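Local structure of soluble lytic murein transglycosylase (Pseudomonas aeruginosa, 5OHU) at residues P48-R53 and Y67-H72; D239-G244 and S265-S270; I281-A286 and T310-R315; G376-D381 and Q629-W634; S508-G513 and L519-P524. The protein cleaves the glycan strands of bacterial cell-wall peptidoglycan as a lytic transglycosylase, taking part in both exolytic and endolytic turnover. All coordinates share one frame; numbering follows the deposited sequence. Where two conformers were deposited one is given.

Contact 1 (P48-R53 and Y67-H72)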
# COMPACT_ATOMS: atom_id res chain seq x y z
N PRO A 48 -15.66 25.70 -32.04
CA PRO A 48 -16.43 24.49 -32.37
C PRO A 48 -17.12 23.86 -31.17
O PRO A 48 -18.27 23.42 -31.29
CB PRO A 48 -15.38 23.55 -32.99
CG PRO A 48 -14.35 24.46 -33.54
CD PRO A 48 -14.28 25.61 -32.56
N TYR A 49 -16.47 23.82 -30.01
CA TYR A 49 -17.10 23.22 -28.84
C TYR A 49 -18.40 23.93 -28.48
O TYR A 49 -19.43 23.28 -28.25
CB TYR A 49 -16.13 23.22 -27.65
CG TYR A 49 -16.87 23.22 -26.34
CD1 TYR A 49 -17.52 22.07 -25.88
CD2 TYR A 49 -16.97 24.38 -25.58
CE1 TYR A 49 -18.23 22.09 -24.69
CE2 TYR A 49 -17.67 24.40 -24.40
CZ TYR A 49 -18.30 23.25 -23.95
OH TYR A 49 -19.00 23.31 -22.76
N MET A 50 -18.39 25.28 -28.42
CA MET A 50 -19.62 26.01 -28.09
C MET A 50 -20.70 25.78 -29.12
O MET A 50 -21.89 25.82 -28.78
CB MET A 50 -19.40 27.52 -27.99
CG MET A 50 -18.08 27.97 -27.42
SD MET A 50 -18.02 27.79 -25.62
CE MET A 50 -19.62 28.37 -25.09
N ALA A 51 -20.33 25.58 -30.38
CA ALA A 51 -21.29 25.31 -31.43
C ALA A 51 -21.90 23.92 -31.33
O ALA A 51 -22.92 23.65 -31.98
CB ALA A 51 -20.64 25.48 -32.80
N SER A 52 -21.30 23.02 -30.55
CA SER A 52 -21.74 21.64 -30.45
C SER A 52 -22.41 21.31 -29.13
O SER A 52 -22.87 20.17 -28.96
CB SER A 52 -20.55 20.69 -30.67
OG SER A 52 -19.96 20.90 -31.94
N ARG A 53 -22.48 22.26 -28.19
CA ARG A 53 -22.92 21.96 -26.83
C ARG A 53 -24.32 21.34 -26.81
O ARG A 53 -24.58 20.43 -26.01
CB ARG A 53 -22.89 23.23 -25.98
CG ARG A 53 -21.50 23.71 -25.65
CD ARG A 53 -21.56 24.92 -24.76
NE ARG A 53 -22.29 26.00 -25.40
CZ ARG A 53 -22.62 27.14 -24.80
NH1 ARG A 53 -23.29 28.08 -25.46
NH2 ARG A 53 -22.27 27.34 -23.54
N TYR A 67 -15.11 20.81 -19.56
CA TYR A 67 -14.14 20.98 -18.49
C TYR A 67 -12.90 21.72 -18.97
O TYR A 67 -12.40 22.62 -18.29
CB TYR A 67 -13.76 19.61 -17.92
CG TYR A 67 -12.70 19.67 -16.85
CD1 TYR A 67 -11.35 19.69 -17.19
CD2 TYR A 67 -13.04 19.69 -15.51
CE1 TYR A 67 -10.37 19.73 -16.21
CE2 TYR A 67 -12.08 19.74 -14.53
CZ TYR A 67 -10.74 19.76 -14.89
OH TYR A 67 -9.78 19.79 -13.90
N ASP A 68 -12.37 21.34 -20.13
CA ASP A 68 -11.18 22.00 -20.64
C ASP A 68 -11.46 23.47 -20.94
O ASP A 68 -10.68 24.36 -20.60
CB ASP A 68 -10.65 21.29 -21.88
CG ASP A 68 -10.29 19.84 -21.62
OD1 ASP A 68 -9.83 19.52 -20.50
OD2 ASP A 68 -10.48 19.02 -22.54
N GLU A 69 -12.60 23.73 -21.58
CA GLU A 69 -12.92 25.10 -21.97
C GLU A 69 -13.10 25.99 -20.75
O GLU A 69 -12.57 27.11 -20.70
CB GLU A 69 -14.17 25.10 -22.84
CG GLU A 69 -14.29 26.29 -23.76
CD GLU A 69 -14.92 27.49 -23.10
OE1 GLU A 69 -15.58 27.30 -22.05
OE2 GLU A 69 -14.76 28.61 -23.62
N LEU A 70 -13.81 25.50 -19.74
CA LEU A 70 -13.99 26.30 -18.53
C LEU A 70 -12.66 26.53 -17.82
O LEU A 70 -12.40 27.63 -17.32
CB LEU A 70 -14.98 25.60 -17.59
CG LEU A 70 -15.36 26.40 -16.34
CD1 LEU A 70 -15.99 27.72 -16.76
CD2 LEU A 70 -16.29 25.60 -15.44
N THR A 71 -11.80 25.51 -17.78
CA THR A 71 -10.53 25.64 -17.07
C THR A 71 -9.66 26.71 -17.73
O THR A 71 -9.03 27.52 -17.04
CB THR A 71 -9.84 24.28 -17.04
OG1 THR A 71 -10.62 23.41 -16.22
CG2 THR A 71 -8.42 24.38 -16.43
N HIS A 72 -9.67 26.76 -19.06
CA HIS A 72 -8.84 27.73 -19.76
C HIS A 72 -9.21 29.17 -19.42
O HIS A 72 -8.33 30.01 -19.25
CB HIS A 72 -8.93 27.52 -21.28
CG HIS A 72 -8.12 28.51 -22.05
ND1 HIS A 72 -6.76 28.65 -21.88
CD2 HIS A 72 -8.48 29.45 -22.95
CE1 HIS A 72 -6.31 29.61 -22.66
NE2 HIS A 72 -7.34 30.11 -23.33
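Tyr49 and Glu69 meet where the CD2-CE2 side of the phenol ring lies obliquely against the aliphatic part of the acid: Tyr49 CD2 lies 3.8 Å from Glu69 CG, and Tyr49 CE2 lies 3.9 Å from Glu69 CB. The two side chains run at about a right angle, yet the ring and carboxylate planes are only 23° apart. A second, lighter touch comes from Met50, whose SD sits 3.9 Å from Glu69 OE2. The bend at chi2 (-76°) brings the sulfur round toward the acid. Glu69 is bent too: its chi2 of -85° turns the carboxylate off the line of the first two carbons, leaving CB and CG against the ring while OE2 faces the sulfur. No hydrogen bond spans the two segments; the carboxylate takes its salt bridge from Arg73, one turn further along.

In the next shell, Arg53 CG rests 3.6 Å above one face of the Tyr49 ring, offset toward its rim, and Arg53 NE makes a weak 3.4 Å bond to Met50 O. Tyr49 also touches Leu41 of helix 33-41 and Leu65 and Ala66 of helix 62-72. The arrangement is that of successive short helices, 47-52 and 62-72, packed side to side as in the all-helical superhelix of Slt70-like enzymes.

Contact 2 (D239-G244 and S265-S270). With PO4 (phosphate ion), chain G.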
# COMPACT_ATOMS: atom_id res chain seq x y z
N ASP A 239 15.26 14.21 23.84
CA ASP A 239 14.65 14.15 22.52
C ASP A 239 15.68 13.84 21.45
O ASP A 239 15.44 13.01 20.56
CB ASP A 239 13.95 15.48 22.21
CG ASP A 239 12.48 15.46 22.57
OD1 ASP A 239 11.84 14.40 22.44
OD2 ASP A 239 11.97 16.52 22.99
N VAL A 240 16.84 14.49 21.51
CA VAL A 240 17.90 14.17 20.55
C VAL A 240 18.24 12.69 20.60
O VAL A 240 18.24 12.00 19.57
CB VAL A 240 19.13 15.05 20.80
CG1 VAL A 240 20.30 14.55 19.95
CG2 VAL A 240 18.79 16.49 20.46
N VAL A 241 18.48 12.18 21.80
CA VAL A 241 18.93 10.80 21.95
C VAL A 241 17.84 9.83 21.53
O VAL A 241 18.10 8.84 20.84
CB VAL A 241 19.41 10.58 23.40
CG1 VAL A 241 19.53 9.09 23.70
CG2 VAL A 241 20.74 11.30 23.60
N GLY A 242 16.59 10.12 21.90
CA GLY A 242 15.51 9.21 21.56
C GLY A 242 15.31 9.09 20.06
O GLY A 242 15.09 7.99 19.54
N LEU A 243 15.39 10.22 19.35
CA LEU A 243 15.31 10.18 17.90
C LEU A 243 16.44 9.34 17.33
O LEU A 243 16.22 8.49 16.45
CB LEU A 243 15.36 11.61 17.33
CG LEU A 243 15.12 11.68 15.81
CD1 LEU A 243 14.19 12.83 15.50
CD2 LEU A 243 16.43 11.84 15.08
N GLY A 244 17.66 9.54 17.84
CA GLY A 244 18.79 8.78 17.33
C GLY A 244 18.66 7.29 17.60
O GLY A 244 18.98 6.47 16.74
N SER A 265 18.90 5.69 32.38
CA SER A 265 19.08 6.23 33.72
C SER A 265 19.81 7.57 33.73
O SER A 265 19.97 8.17 34.80
CB SER A 265 19.84 5.24 34.60
OG SER A 265 21.24 5.32 34.36
N ALA A 266 20.26 8.04 32.58
CA ALA A 266 21.04 9.26 32.52
C ALA A 266 20.25 10.47 32.03
O ALA A 266 20.70 11.60 32.23
CB ALA A 266 22.28 9.06 31.64
N LEU A 267 19.09 10.26 31.39
CA LEU A 267 18.40 11.33 30.69
C LEU A 267 16.91 11.28 31.00
O LEU A 267 16.33 10.19 31.11
CB LEU A 267 18.61 11.21 29.17
CG LEU A 267 20.04 11.45 28.71
CD1 LEU A 267 20.15 11.34 27.19
CD2 LEU A 267 20.53 12.81 29.19
N PRO A 268 16.31 12.33 31.11
CA PRO A 268 14.90 12.36 31.54
C PRO A 268 13.93 12.10 30.40
O PRO A 268 13.15 12.96 29.98
CB PRO A 268 14.77 13.78 32.09
CG PRO A 268 15.66 14.58 31.17
CD PRO A 268 16.88 13.69 30.99
N PHE A 269 13.97 10.88 29.87
CA PHE A 269 12.98 10.48 28.89
C PHE A 269 11.58 10.54 29.49
O PHE A 269 11.37 10.11 30.63
CB PHE A 269 13.24 9.05 28.41
CG PHE A 269 14.52 8.87 27.69
CD1 PHE A 269 14.71 9.42 26.43
CD2 PHE A 269 15.54 8.10 28.24
CE1 PHE A 269 15.90 9.24 25.75
CE2 PHE A 269 16.73 7.92 27.56
CZ PHE A 269 16.91 8.48 26.32
N SER A 270 10.62 11.04 28.73
CA SER A 270 9.23 10.90 29.13
C SER A 270 8.81 9.44 29.04
O SER A 270 9.42 8.63 28.32
CB SER A 270 8.31 11.76 28.26
OG SER A 270 8.27 11.32 26.91
P PO4 G . 7.36 13.56 23.58
O1 PO4 G . 8.61 14.32 23.21
O2 PO4 G . 7.30 12.28 22.78
O3 PO4 G . 6.15 14.41 23.28
O4 PO4 G . 7.40 13.22 25.05
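Apolar packing carries this contact, and Val241 supplies it by splitting its two methyls between two partners. With chi1 at 165°, CG1 stands opposite the backbone N and reaches Phe269, while CG2 points at Leu267. Val241 CG2 comes to 3.6 Å from Leu267 CD1; Val241 CG1 lies 3.8 Å from Phe269 CZ, in the plane of the ring and at its edge. The valine runs at about a right angle to both partners. Behind it, Gly242 N is 4.0 Å from Phe269 CE1, so the ring edge reaches the helix backbone at a residue without a side chain. Leu267 CB lies 4.1 Å above one face of the Phe269 ring, offset toward the rim.

Among backbone bonds, Phe269 N to Leu267 O (2.8 Å) closes an inverse gamma turn centred on Pro268, which brings Leu267 and Phe269 to the same helix.

Among polar groups, Ser270 OG donates to O4 of a phosphate ion at 2.8 Å, an ion probably left from crystallisation. Asp239 OD1 approaches O1 of this phosphate to 3.3 Å without a bond; its salt bridge to Lys186 probably offsets the like charges, and Trp182 holds OD2.

The loop joins helix 253-263 to helix 271-287 and lies against helix 235-251: Tyr263 of the first touches both Val241 and Phe269, and Ser270 is the N-cap of the second.

Contact 3 (I281-A286 and T310-R315)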
# COMPACT_ATOMS: atom_id res chain seq x y z
N ILE A 281 12.98 -0.59 19.02
CA ILE A 281 14.10 -1.51 19.21
C ILE A 281 13.59 -2.95 19.31
O ILE A 281 14.14 -3.86 18.67
CB ILE A 281 14.93 -1.11 20.44
CG1 ILE A 281 15.65 0.22 20.18
CG2 ILE A 281 15.94 -2.19 20.81
CD1 ILE A 281 16.29 0.81 21.39
N GLY A 282 12.52 -3.17 20.07
CA GLY A 282 12.01 -4.53 20.23
C GLY A 282 11.58 -5.14 18.90
O GLY A 282 11.93 -6.28 18.58
N LEU A 283 10.84 -4.36 18.11
CA LEU A 283 10.39 -4.82 16.80
C LEU A 283 11.57 -5.13 15.88
O LEU A 283 11.57 -6.14 15.18
CB LEU A 283 9.48 -3.78 16.16
CG LEU A 283 8.02 -3.77 16.61
CD1 LEU A 283 7.27 -2.70 15.84
CD2 LEU A 283 7.43 -5.15 16.35
N SER A 284 12.58 -4.27 15.87
CA SER A 284 13.69 -4.54 14.98
C SER A 284 14.52 -5.73 15.46
O SER A 284 15.00 -6.53 14.65
CB SER A 284 14.55 -3.29 14.80
OG SER A 284 15.57 -3.52 13.85
N LEU A 285 14.69 -5.89 16.77
CA LEU A 285 15.38 -7.09 17.25
C LEU A 285 14.59 -8.35 16.88
O LEU A 285 15.18 -9.37 16.50
CB LEU A 285 15.58 -7.03 18.76
CG LEU A 285 16.70 -6.17 19.31
CD1 LEU A 285 16.64 -6.13 20.84
CD2 LEU A 285 18.04 -6.68 18.81
N ALA A 286 13.27 -8.30 17.03
CA ALA A 286 12.46 -9.50 16.79
C ALA A 286 12.53 -9.91 15.34
O ALA A 286 12.52 -11.11 15.04
CB ALA A 286 11.01 -9.26 17.21
N THR A 310 2.50 -7.13 19.15
CA THR A 310 1.91 -8.38 19.58
C THR A 310 2.20 -9.49 18.57
O THR A 310 2.54 -10.61 18.96
CB THR A 310 0.40 -8.22 19.74
OG1 THR A 310 0.15 -7.16 20.66
CG2 THR A 310 -0.21 -9.48 20.28
N GLU A 311 2.06 -9.18 17.29
CA GLU A 311 2.27 -10.18 16.25
C GLU A 311 3.74 -10.58 16.17
O GLU A 311 4.05 -11.76 15.93
CB GLU A 311 1.78 -9.64 14.90
CG GLU A 311 0.27 -9.47 14.78
CD GLU A 311 -0.22 -9.34 13.33
OE1 GLU A 311 0.25 -8.41 12.63
OE2 GLU A 311 -1.08 -10.15 12.90
N TRP A 312 4.65 -9.63 16.35
CA TRP A 312 6.06 -9.99 16.23
C TRP A 312 6.56 -10.67 17.49
O TRP A 312 7.46 -11.50 17.42
CB TRP A 312 6.90 -8.77 15.86
CG TRP A 312 6.98 -8.79 14.41
CD1 TRP A 312 6.23 -8.07 13.52
CD2 TRP A 312 7.80 -9.66 13.64
NE1 TRP A 312 6.55 -8.43 12.23
CE2 TRP A 312 7.51 -9.41 12.28
CE3 TRP A 312 8.76 -10.64 13.96
CZ2 TRP A 312 8.16 -10.07 11.24
CZ3 TRP A 312 9.40 -11.32 12.92
CH2 TRP A 312 9.10 -11.02 11.58
N ARG A 313 5.96 -10.36 18.62
CA ARG A 313 6.20 -11.15 19.83
C ARG A 313 5.78 -12.60 19.62
O ARG A 313 6.52 -13.53 19.97
CB ARG A 313 5.43 -10.53 21.00
CG ARG A 313 6.00 -10.91 22.36
CD ARG A 313 5.05 -10.65 23.52
NE ARG A 313 4.68 -9.25 23.65
CZ ARG A 313 3.94 -8.76 24.64
NH1 ARG A 313 3.66 -7.46 24.67
NH2 ARG A 313 3.50 -9.55 25.61
N THR A 314 4.61 -12.82 19.00
CA THR A 314 4.15 -14.19 18.75
C THR A 314 4.99 -14.86 17.66
O THR A 314 5.36 -16.03 17.78
CB THR A 314 2.67 -14.23 18.35
OG1 THR A 314 1.90 -13.38 19.21
CG2 THR A 314 2.13 -15.67 18.48
N ARG A 315 5.30 -14.12 16.59
CA ARG A 315 6.14 -14.67 15.52
C ARG A 315 7.49 -15.11 16.06
O ARG A 315 8.00 -16.18 15.72
CB ARG A 315 6.31 -13.63 14.41
CG ARG A 315 5.09 -13.51 13.51
CD ARG A 315 5.15 -12.33 12.53
NE ARG A 315 3.96 -12.38 11.69
CZ ARG A 315 3.27 -11.34 11.25
NH1 ARG A 315 3.66 -10.11 11.55
NH2 ARG A 315 2.20 -11.54 10.51
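Ala286 and Trp312 mark the nearest approach of two helical backbones, their CA atoms 6.4 Å apart. Both segments lie wholly inside helices, 281-286 in helix 271-287 and 310-315 in helix 307-319, so this is helix-on-helix packing within the all-helical superhelix of the chain, with helix 293-300 lying between them in sequence.

A small residue permits the closeness. Ala286 offers only CB, 4.2 Å from Trp312 CE3, and its carbonyl O comes to 3.8 Å from Trp312 CZ3, so the six-membered part of the indole leans directly on the partner backbone. At the other end of the side chain, Leu283 CD2 reaches Trp312 CB at 3.7 Å, the two side chains running at about a right angle; this leucine was modelled in two conformers, and the distance belongs to one of them. No hydrogen bond joins the segments.

Trp312 is also packed from within its own helix. Arg315 starts toward the partner helix, but its extended chain leads the guanidinium away to a salt bridge with Glu600 of helix 595-600, which ties helix 307-319 to that helix. On its way, Arg315 CD lies over the centre of the Trp312 ring system, 3.7 Å above the plane.

Contact 4 (G376-D381 and Q629-W634)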
# COMPACT_ATOMS: atom_id res chain seq x y z
N GLY A 376 -6.76 -20.71 5.65
CA GLY A 376 -7.74 -21.78 5.49
C GLY A 376 -7.15 -23.00 4.80
O GLY A 376 -7.43 -24.13 5.20
N PHE A 377 -6.33 -22.79 3.77
CA PHE A 377 -5.61 -23.90 3.15
C PHE A 377 -4.72 -24.62 4.16
O PHE A 377 -4.72 -25.85 4.23
CB PHE A 377 -4.78 -23.39 1.96
CG PHE A 377 -5.61 -23.00 0.76
CD1 PHE A 377 -6.37 -23.95 0.08
CD2 PHE A 377 -5.62 -21.70 0.31
CE1 PHE A 377 -7.12 -23.58 -1.05
CE2 PHE A 377 -6.37 -21.32 -0.78
CZ PHE A 377 -7.12 -22.25 -1.47
N LEU A 378 -3.96 -23.85 4.96
CA LEU A 378 -3.10 -24.46 5.97
C LEU A 378 -3.91 -25.29 6.95
O LEU A 378 -3.53 -26.42 7.29
CB LEU A 378 -2.31 -23.39 6.72
CG LEU A 378 -1.16 -22.66 6.04
CD1 LEU A 378 -0.21 -22.20 7.12
CD2 LEU A 378 -0.42 -23.52 5.00
N ALA A 379 -5.04 -24.76 7.44
CA ALA A 379 -5.88 -25.54 8.36
C ALA A 379 -6.35 -26.83 7.70
O ALA A 379 -6.31 -27.90 8.33
CB ALA A 379 -7.07 -24.70 8.83
N ALA A 380 -6.83 -26.75 6.46
CA ALA A 380 -7.28 -27.97 5.78
C ALA A 380 -6.13 -28.95 5.60
O ALA A 380 -6.30 -30.16 5.79
CB ALA A 380 -7.92 -27.62 4.44
N ASP A 381 -4.95 -28.44 5.25
CA ASP A 381 -3.79 -29.32 5.12
C ASP A 381 -3.46 -30.01 6.44
O ASP A 381 -3.10 -31.19 6.46
CB ASP A 381 -2.59 -28.54 4.61
CG ASP A 381 -1.32 -29.36 4.66
OD1 ASP A 381 -1.15 -30.22 3.77
OD2 ASP A 381 -0.51 -29.16 5.59
N GLN A 629 -2.61 -28.95 -7.12
CA GLN A 629 -1.44 -28.34 -6.48
C GLN A 629 -1.77 -28.20 -5.00
O GLN A 629 -2.65 -27.40 -4.63
CB GLN A 629 -1.15 -26.97 -7.12
CG GLN A 629 0.00 -26.18 -6.52
CD GLN A 629 1.30 -26.95 -6.45
OE1 GLN A 629 1.71 -27.43 -5.39
NE2 GLN A 629 1.96 -27.05 -7.58
N PRO A 630 -1.15 -28.97 -4.13
CA PRO A 630 -1.31 -28.75 -2.70
C PRO A 630 -0.68 -27.41 -2.31
O PRO A 630 0.18 -26.88 -3.02
CB PRO A 630 -0.55 -29.92 -2.06
CG PRO A 630 0.36 -30.44 -3.13
CD PRO A 630 -0.22 -30.07 -4.45
N ILE A 631 -1.08 -26.88 -1.14
CA ILE A 631 -0.58 -25.57 -0.74
C ILE A 631 0.95 -25.55 -0.67
O ILE A 631 1.59 -24.55 -1.01
CB ILE A 631 -1.22 -25.12 0.59
CG1 ILE A 631 -0.83 -23.66 0.91
CG2 ILE A 631 -0.85 -26.06 1.74
CD1 ILE A 631 -1.51 -22.63 0.01
N VAL A 632 1.57 -26.66 -0.22
CA VAL A 632 3.00 -26.89 -0.41
C VAL A 632 3.22 -28.35 -0.75
O VAL A 632 2.46 -29.24 -0.36
CB VAL A 632 3.86 -26.54 0.83
CG1 VAL A 632 4.05 -25.02 0.96
CG2 VAL A 632 3.25 -27.16 2.07
N ASP A 633 4.29 -28.59 -1.48
CA ASP A 633 4.67 -29.94 -1.87
C ASP A 633 5.47 -30.62 -0.76
O ASP A 633 6.02 -29.96 0.13
CB ASP A 633 5.47 -29.89 -3.17
CG ASP A 633 4.58 -29.61 -4.36
OD1 ASP A 633 3.51 -30.25 -4.47
OD2 ASP A 633 4.93 -28.74 -5.18
N TRP A 634 5.49 -31.96 -0.81
CA TRP A 634 6.24 -32.74 0.17
C TRP A 634 7.64 -32.20 0.36
O TRP A 634 8.11 -32.04 1.49
CB TRP A 634 6.34 -34.21 -0.25
CG TRP A 634 5.06 -34.89 -0.39
CD1 TRP A 634 4.56 -35.47 -1.53
CD2 TRP A 634 4.09 -35.12 0.63
NE1 TRP A 634 3.33 -36.01 -1.29
CE2 TRP A 634 3.02 -35.82 0.04
CE3 TRP A 634 4.03 -34.78 2.00
CZ2 TRP A 634 1.88 -36.20 0.76
CZ3 TRP A 634 2.89 -35.16 2.73
CH2 TRP A 634 1.83 -35.86 2.10
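Ile631 packs against one face of helix 374-383 and touches three of its side chains, Phe377, Leu378 and Asp381. From the base outward, Ile631 CB is 4.2 Å from Phe377 CB. The side chain then forks. CG1 stands opposite the backbone N (chi1 -173°) and runs between two residues, 4.1 Å from both Phe377 CB and Leu378 CD2. The short branch goes the other way along the helix: Ile631 CG2 lies 4.2 Å from Asp381 CB and from Leu378 CD2. At the tip, Ile631 CD1 settles 3.9 Å from Phe377 CB and 4.2 Å from Phe377 CG, so the methyl meets the root of the phenyl group while the rest of that ring leads away. Since Phe377, Leu378 and Asp381 span one helical turn, the isoleucine is embraced by neighbouring positions on one helix face. Every touch is between carbons, and no hydrogen bond crosses.

Polar groups fix the surroundings. Asp381 gives CB to the contact but its carboxylate to Arg637; Ile631 N bonds to Tyr387 OH, and Ile631 O accepts from Arg569. Tyr387 also stacks edge-to-face with Phe377, so one tyrosine positions both partners. The whole is a long-range tertiary contact: an isoleucine of the irregular C-terminal segment that follows helix 605-624 packs on helix 374-383, with Val619 of helix 605-624 beside it.

Contact 5 (S508-G513 and L519-P524). With PO4 (phosphate ion), chain H.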
# COMPACT_ATOMS: atom_id res chain seq x y z
N SER A 508 -1.21 -7.12 -19.42
CA SER A 508 0.06 -7.35 -20.10
C SER A 508 0.83 -6.07 -20.39
O SER A 508 2.01 -6.15 -20.75
CB SER A 508 -0.17 -8.11 -21.41
OG SER A 508 -0.85 -7.30 -22.34
N ASP A 509 0.20 -4.90 -20.27
CA ASP A 509 0.87 -3.62 -20.45
C ASP A 509 1.12 -2.92 -19.13
O ASP A 509 1.44 -1.73 -19.12
CB ASP A 509 0.06 -2.71 -21.39
CG ASP A 509 -1.39 -2.57 -20.95
OD1 ASP A 509 -1.81 -3.28 -20.01
OD2 ASP A 509 -2.12 -1.75 -21.56
N ALA A 510 0.96 -3.64 -18.02
CA ALA A 510 1.22 -3.04 -16.71
C ALA A 510 2.68 -2.64 -16.60
O ALA A 510 3.58 -3.31 -17.10
CB ALA A 510 0.87 -4.03 -15.60
N ARG A 511 2.91 -1.52 -15.93
CA ARG A 511 4.27 -1.05 -15.73
C ARG A 511 4.35 -0.39 -14.37
O ARG A 511 3.50 0.44 -14.03
CB ARG A 511 4.68 -0.08 -16.85
CG ARG A 511 6.03 0.53 -16.62
CD ARG A 511 6.51 1.28 -17.83
NE ARG A 511 7.60 2.16 -17.43
CZ ARG A 511 7.55 3.49 -17.43
NH1 ARG A 511 6.43 4.09 -17.82
NH2 ARG A 511 8.61 4.20 -17.04
N SER A 512 5.34 -0.79 -13.58
CA SER A 512 5.48 -0.29 -12.22
C SER A 512 6.30 0.99 -12.21
O SER A 512 6.91 1.39 -13.20
CB SER A 512 6.13 -1.34 -11.33
OG SER A 512 7.54 -1.27 -11.43
N GLY A 513 6.31 1.64 -11.04
CA GLY A 513 7.00 2.92 -10.90
C GLY A 513 8.50 2.85 -11.10
O GLY A 513 9.10 3.87 -11.45
N LEU A 519 3.33 -8.85 -18.01
CA LEU A 519 2.59 -9.87 -17.25
C LEU A 519 3.36 -10.32 -16.02
O LEU A 519 2.76 -10.56 -14.96
CB LEU A 519 2.28 -11.07 -18.14
CG LEU A 519 1.20 -10.78 -19.18
CD1 LEU A 519 1.11 -11.91 -20.21
CD2 LEU A 519 -0.16 -10.54 -18.51
N MET A 520 4.67 -10.44 -16.14
CA MET A 520 5.51 -10.98 -15.08
C MET A 520 6.43 -9.93 -14.47
O MET A 520 7.28 -10.28 -13.64
CB MET A 520 6.27 -12.19 -15.64
CG MET A 520 5.35 -13.40 -15.77
SD MET A 520 6.21 -14.91 -16.31
CE MET A 520 6.51 -15.62 -14.66
N GLN A 521 6.24 -8.65 -14.82
CA GLN A 521 6.85 -7.51 -14.13
C GLN A 521 8.37 -7.63 -14.12
O GLN A 521 9.02 -7.62 -13.07
CB GLN A 521 6.28 -7.36 -12.70
CG GLN A 521 4.85 -6.85 -12.66
CD GLN A 521 4.76 -5.40 -13.15
OE1 GLN A 521 4.85 -4.45 -12.36
NE2 GLN A 521 4.60 -5.22 -14.46
N LEU A 522 8.93 -7.78 -15.30
CA LEU A 522 10.36 -7.96 -15.45
C LEU A 522 11.05 -6.60 -15.48
O LEU A 522 10.60 -5.67 -16.15
CB LEU A 522 10.68 -8.72 -16.73
CG LEU A 522 10.08 -10.13 -16.85
CD1 LEU A 522 10.42 -10.74 -18.22
CD2 LEU A 522 10.60 -10.99 -15.70
N MET A 523 12.15 -6.51 -14.74
CA MET A 523 13.04 -5.38 -14.90
C MET A 523 13.84 -5.54 -16.19
O MET A 523 14.22 -6.66 -16.55
CB MET A 523 13.98 -5.26 -13.70
CG MET A 523 13.22 -4.99 -12.41
SD MET A 523 12.37 -3.39 -12.51
CE MET A 523 13.72 -2.28 -12.91
N PRO A 524 14.11 -4.44 -16.90
CA PRO A 524 14.70 -4.55 -18.24
C PRO A 524 16.10 -5.11 -18.24
O PRO A 524 16.47 -5.82 -19.18
CB PRO A 524 14.67 -3.10 -18.76
CG PRO A 524 13.68 -2.39 -17.86
CD PRO A 524 13.79 -3.05 -16.53
P PO4 H . -4.13 -8.88 -21.58
O1 PO4 H . -3.76 -8.86 -23.04
O2 PO4 H . -3.36 -9.98 -20.89
O3 PO4 H . -3.82 -7.54 -20.95
O4 PO4 H . -5.61 -9.15 -21.44
O HOH W 1 3.51 -8.50 -20.91
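The carboxamide of Gln521 is the flat group that meets the loop 508-513, touching Ala510 and Ser512 with its two ends. Ala510 CB stands over one side of the amide plane, displaced past the nitrogen and 4.1 Å from Gln521 NE2; Ser512 CB is 3.5 Å from Gln521 OE1 and lies a little to the other side of the plane. Gln521 NE2 also makes a weak hydrogen bond to Ala510 O, 3.4 Å long and bent to 133°; the stronger partner of this nitrogen is Gly518 O. A fold at chi2 (-67°) turns the amide back to reach these atoms.

Leu519 makes the apolar half: its CD2 lies 3.6 Å from Ser508 CA and its CG 3.7 Å from Ser508 CB. Beside it a water donates to Ser508 O (2.8 Å) and accepts from Leu519 N (2.9 Å), bridging the backbones. Ser508 N points almost straight at O3 of a phosphate ion, with an N-H...O angle of 177°; His478 binds the same ion, which probably came from the crystallisation liquor.

Gly518 to Gln521 spell the Gly-Leu-Met-Gln signature of the Slt family. Both segments belong to the connection between helices 493-504 and 524-534: Gln521 touches Glu503 of the former, Met523 is the N-cap of the latter, and Leu519 packs on Pro547 and Asn550 of helix 547-564.

How the contacts relate
Contacts 1, 2, 3 and 4 follow one another along the chain, while contact 5 is nested inside the long loop closed by contact 4. Contact 1 stands apart: its centre is about 59 Å from those of contacts 3 and 4, across the chain's centre. Contacts 2 and 3 are near neighbours, about 22 Å between centres, and share helix 271-287, which starts right after Ser270 and carries Leu283 and Ala286. Contact 4, about 27 Å from contact 3 between centres, joins residues 629-634 to helix 374-383. Contact 5 shapes a loop within the transglycosylase SLT domain, about 14 Å at nearest atoms from contact 4 and not touching it.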